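Local atomic coordinates of chitin oligosaccharide binding protein NagB2 (Paenibacillus sp. FPU-7, PDB entry 7EHU), a protein that binds short chitin oligosaccharides such as N,N'-diacetylchitobiose and N,N',N''-triacetylchitotriose, probably as the extracellular solute-binding component of a sugar uptake system. Residues A87-G99 / S315-E328. Residues are numbered along the deposited sequence; the frame is centred on the assembly and turned at random.
Sequences AGKPPQIFNLFGG and SNGYGFSSHLNDAE. With NAG (2-acetamido-2-deoxy-beta-D-glucopyranose), chain B; NAG (2-acetamido-2-deoxy-beta-D-glucopyranose), chain C.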
# COMPACT_ATOMS: atom_id res chain seq x y z
N ALA A 87 -3.37 8.09 23.36
CA ALA A 87 -3.25 7.82 24.78
C ALA A 87 -1.81 7.67 25.24
O ALA A 87 -1.57 7.45 26.44
CB ALA A 87 -4.02 6.54 25.13
N GLY A 88 -0.84 7.76 24.33
CA GLY A 88 0.55 7.57 24.70
C GLY A 88 0.90 6.16 25.11
O GLY A 88 1.89 5.96 25.81
N LYS A 89 0.14 5.18 24.63
CA LYS A 89 0.29 3.78 25.03
C LYS A 89 0.26 2.86 23.81
O LYS A 89 -0.54 1.94 23.73
CB LYS A 89 -0.81 3.39 26.03
CG LYS A 89 -0.67 4.07 27.39
CD LYS A 89 -1.73 3.59 28.37
CE LYS A 89 -1.40 3.99 29.80
NZ LYS A 89 -2.43 3.62 30.76
N PRO A 90 1.14 3.07 22.83
CA PRO A 90 1.18 2.11 21.71
C PRO A 90 1.67 0.76 22.17
O PRO A 90 2.31 0.64 23.22
CB PRO A 90 2.19 2.74 20.74
CG PRO A 90 3.11 3.55 21.63
CD PRO A 90 2.20 4.09 22.72
N PRO A 91 1.44 -0.28 21.38
CA PRO A 91 2.14 -1.55 21.60
C PRO A 91 3.65 -1.34 21.51
O PRO A 91 4.14 -0.34 21.00
CB PRO A 91 1.66 -2.41 20.43
CG PRO A 91 0.43 -1.77 19.93
CD PRO A 91 0.65 -0.30 20.13
N GLN A 92 4.40 -2.33 21.98
CA GLN A 92 5.85 -2.23 21.92
C GLN A 92 6.36 -2.28 20.48
O GLN A 92 7.35 -1.60 20.15
CB GLN A 92 6.49 -3.35 22.74
CG GLN A 92 6.43 -3.15 24.25
CD GLN A 92 5.19 -3.73 24.89
OE1 GLN A 92 4.21 -4.11 24.23
NE2 GLN A 92 5.27 -3.94 26.19
N ILE A 93 5.72 -3.10 19.63
CA ILE A 93 6.06 -3.29 18.22
C ILE A 93 4.76 -3.22 17.44
O ILE A 93 3.76 -3.81 17.86
CB ILE A 93 6.71 -4.68 17.98
CG1 ILE A 93 7.96 -4.88 18.82
CG2 ILE A 93 7.02 -4.85 16.49
CD1 ILE A 93 8.40 -6.34 18.92
N PHE A 94 4.76 -2.50 16.31
CA PHE A 94 3.50 -2.33 15.59
C PHE A 94 3.73 -2.03 14.12
O PHE A 94 4.64 -1.28 13.75
CB PHE A 94 2.63 -1.19 16.19
CG PHE A 94 3.44 0.01 16.59
CD1 PHE A 94 3.73 1.02 15.69
CD2 PHE A 94 3.96 0.11 17.87
CE1 PHE A 94 4.54 2.07 16.05
CE2 PHE A 94 4.75 1.17 18.24
CZ PHE A 94 5.03 2.16 17.34
N ASN A 95 2.84 -2.56 13.28
CA ASN A 95 2.82 -2.18 11.88
C ASN A 95 2.51 -0.68 11.78
O ASN A 95 1.56 -0.18 12.38
CB ASN A 95 1.77 -3.00 11.14
CG ASN A 95 1.74 -2.68 9.66
OD1 ASN A 95 1.02 -1.79 9.21
ND2 ASN A 95 2.51 -3.42 8.88
N LEU A 96 3.34 0.03 11.02
CA LEU A 96 3.38 1.48 10.97
C LEU A 96 3.57 1.93 9.53
O LEU A 96 4.33 1.31 8.77
CB LEU A 96 4.58 1.98 11.78
CG LEU A 96 4.90 3.47 11.76
CD1 LEU A 96 3.81 4.28 12.45
CD2 LEU A 96 6.25 3.73 12.43
N PHE A 97 2.94 3.04 9.15
CA PHE A 97 3.16 3.67 7.85
C PHE A 97 4.10 4.86 7.97
O PHE A 97 3.98 5.67 8.89
CB PHE A 97 1.84 4.10 7.21
CG PHE A 97 1.13 2.95 6.56
CD1 PHE A 97 0.34 2.10 7.33
CD2 PHE A 97 1.31 2.64 5.21
CE1 PHE A 97 -0.26 0.98 6.77
CE2 PHE A 97 0.72 1.53 4.64
CZ PHE A 97 -0.07 0.69 5.41
N GLY A 98 4.96 5.01 6.96
CA GLY A 98 5.81 6.16 6.82
C GLY A 98 5.00 7.40 6.46
O GLY A 98 3.79 7.36 6.22
N GLY A 99 5.71 8.52 6.39
CA GLY A 99 5.08 9.77 6.06
C GLY A 99 4.28 10.32 7.22
O GLY A 99 4.73 10.26 8.37
N SER A 315 6.97 2.03 2.32
CA SER A 315 6.04 2.77 3.15
C SER A 315 5.57 2.06 4.40
O SER A 315 4.99 2.71 5.27
CB SER A 315 4.78 3.07 2.34
OG SER A 315 4.21 1.84 1.91
N ASN A 316 5.69 0.73 4.50
CA ASN A 316 5.02 -0.01 5.55
C ASN A 316 5.96 -1.02 6.18
O ASN A 316 6.66 -1.75 5.47
CB ASN A 316 3.77 -0.70 5.00
CG ASN A 316 2.92 -1.36 6.08
OD1 ASN A 316 2.64 -2.56 6.02
ND2 ASN A 316 2.51 -0.58 7.09
N GLY A 317 5.99 -1.04 7.49
CA GLY A 317 6.82 -1.98 8.22
C GLY A 317 6.58 -1.85 9.70
O GLY A 317 5.47 -1.49 10.08
N TYR A 318 7.57 -2.13 10.53
CA TYR A 318 7.41 -2.06 11.98
C TYR A 318 8.05 -0.80 12.54
O TYR A 318 9.16 -0.40 12.15
CB TYR A 318 8.00 -3.32 12.64
CG TYR A 318 7.14 -4.52 12.35
CD1 TYR A 318 5.87 -4.62 12.91
CD2 TYR A 318 7.54 -5.52 11.47
CE1 TYR A 318 5.04 -5.70 12.61
CE2 TYR A 318 6.73 -6.59 11.17
CZ TYR A 318 5.49 -6.67 11.74
OH TYR A 318 4.62 -7.69 11.43
N GLY A 319 7.32 -0.18 13.47
CA GLY A 319 7.85 0.80 14.38
C GLY A 319 7.76 0.28 15.81
O GLY A 319 7.17 -0.78 16.09
N PHE A 320 8.36 1.05 16.72
CA PHE A 320 8.62 0.59 18.08
C PHE A 320 8.29 1.69 19.07
O PHE A 320 8.56 2.87 18.81
CB PHE A 320 10.09 0.13 18.20
CG PHE A 320 10.43 -0.87 17.14
CD1 PHE A 320 10.15 -2.21 17.33
CD2 PHE A 320 10.92 -0.46 15.91
CE1 PHE A 320 10.37 -3.13 16.33
CE2 PHE A 320 11.14 -1.37 14.90
CZ PHE A 320 10.89 -2.72 15.11
N SER A 321 7.69 1.33 20.19
CA SER A 321 7.38 2.33 21.20
C SER A 321 8.67 2.94 21.75
O SER A 321 9.66 2.25 21.96
CB SER A 321 6.57 1.70 22.32
OG SER A 321 6.36 2.68 23.32
N SER A 322 8.63 4.25 22.01
CA SER A 322 9.74 4.89 22.71
C SER A 322 9.74 4.56 24.20
O SER A 322 10.74 4.83 24.88
CB SER A 322 9.63 6.40 22.55
OG SER A 322 8.39 6.82 23.09
N HIS A 323 8.67 3.97 24.70
CA HIS A 323 8.46 3.75 26.13
C HIS A 323 8.78 2.31 26.51
O HIS A 323 7.92 1.52 26.86
CB HIS A 323 7.02 4.12 26.47
CG HIS A 323 6.57 5.38 25.80
ND1 HIS A 323 7.16 6.60 26.04
CD2 HIS A 323 5.60 5.60 24.88
CE1 HIS A 323 6.56 7.52 25.31
NE2 HIS A 323 5.59 6.95 24.62
N LEU A 324 10.06 2.00 26.46
CA LEU A 324 10.57 0.65 26.68
C LEU A 324 11.59 0.69 27.80
O LEU A 324 12.48 1.54 27.80
CB LEU A 324 11.28 0.12 25.42
CG LEU A 324 10.45 -0.00 24.15
CD1 LEU A 324 11.38 -0.29 22.98
CD2 LEU A 324 9.39 -1.08 24.26
N ASN A 325 11.46 -0.23 28.75
CA ASN A 325 12.50 -0.41 29.75
C ASN A 325 13.67 -1.19 29.13
O ASN A 325 13.64 -1.59 27.96
CB ASN A 325 11.95 -1.03 31.03
CG ASN A 325 11.37 -2.40 30.83
OD1 ASN A 325 11.94 -3.23 30.10
ND2 ASN A 325 10.27 -2.70 31.53
N ASP A 326 14.73 -1.40 29.90
CA ASP A 326 15.93 -2.00 29.34
C ASP A 326 15.67 -3.42 28.84
O ASP A 326 16.17 -3.81 27.78
CB ASP A 326 17.07 -1.97 30.36
CG ASP A 326 17.63 -0.57 30.57
OD1 ASP A 326 17.47 0.29 29.67
OD2 ASP A 326 18.25 -0.33 31.63
N ALA A 327 14.89 -4.20 29.59
CA ALA A 327 14.60 -5.57 29.18
C ALA A 327 13.77 -5.59 27.90
O ALA A 327 14.01 -6.41 27.00
CB ALA A 327 13.88 -6.31 30.30
N GLU A 328 12.78 -4.70 27.82
CA GLU A 328 11.97 -4.60 26.61
C GLU A 328 12.81 -4.20 25.42
O GLU A 328 12.65 -4.75 24.32
CB GLU A 328 10.85 -3.58 26.85
CG GLU A 328 9.73 -4.04 27.81
CD GLU A 328 8.74 -2.92 28.10
OE1 GLU A 328 9.21 -1.80 28.33
OE2 GLU A 328 7.50 -3.16 28.07
C1 NAG B . 0.24 -4.86 3.15
C2 NAG B . 1.20 -3.76 2.74
C3 NAG B . 0.58 -2.38 2.98
C4 NAG B . -0.83 -2.29 2.42
C5 NAG B . -1.64 -3.47 2.93
C6 NAG B . -3.04 -3.55 2.40
C7 NAG B . 3.59 -4.38 3.01
C8 NAG B . 4.73 -4.43 3.97
N2 NAG B . 2.45 -3.87 3.49
O3 NAG B . 1.45 -1.42 2.39
O4 NAG B . -1.45 -1.10 2.89
O5 NAG B . -0.98 -4.69 2.53
O6 NAG B . -3.76 -4.62 3.00
O7 NAG B . 3.70 -4.77 1.85
C1 NAG C . -1.70 -0.09 1.96
C2 NAG C . -2.51 0.98 2.66
C3 NAG C . -2.66 2.21 1.77
C4 NAG C . -1.29 2.70 1.31
C5 NAG C . -0.52 1.56 0.65
C6 NAG C . 0.89 1.94 0.26
C7 NAG C . -4.16 0.35 4.36
C8 NAG C . -5.55 -0.15 4.62
N2 NAG C . -3.81 0.49 3.08
O3 NAG C . -3.34 3.22 2.52
O4 NAG C . -1.40 3.75 0.35
O5 NAG C . -0.44 0.45 1.56
O6 NAG C . 1.66 2.35 1.38
O7 NAG C . -3.38 0.63 5.28
O HOH W 1 4.16 2.03 24.71
O HOH W 2 2.19 -6.43 10.28
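In the sheet of a periplasmic-binding-protein-type fold, strand 93-97 pairs antiparallel with the 315-320 part of strand 309-320 and reaches the chitin-oligosaccharide pocket where Phe97 lies beside Ser315 and Asn316. Asn95 and Asn316 exchange two hydrogen bonds between their side-chain amides: Asn316 ND2 gives a nearly straight bond (176°) to Asn95 OD1 at 2.9 Å, and Asn95 ND2 returns one to Asn316 OD1 at 3.0 Å. The amide planes stand 58° apart, so each donor meets its acceptor tilted from the carbonyl plane. Asn95 reaches its mate because its CG is anti to the backbone N (chi1 -178°). Asn316 OD1 also accepts from N2 of the chain B NAG at 2.9 Å, which makes Asn95 a second-shell residue fixing a sugar-binding amide. A leucine in place of Asn95 would probably leave both polar ends of the Asn316 amide without this mate and the amide that accepts from the sugar freer to turn. Asn316 ND2 lies over one face of the Phe97 ring, 3.2 Å from CE1, while Ser315 OG is hydrogen-bonded to O6 of the chain C NAG at 2.7 Å. Farther along, Gly319 O sits over the centre of the Phe94 ring, and Leu96 CD2 packs 3.9 Å from Gly319 CA. Beyond the strands, Gln92 NE2 donates to Glu328 OE2 at 3.0 Å, and Glu328 closes a capping box with Asn325. Gln92 OE1 is taken by Thr33 N of strand 30-36, the parallel neighbour of 93-97. Ile93 and Phe320 lie side by side against helix 326-339, whereas Phe94 and Pro90 pack on Met85 of helix 73-86.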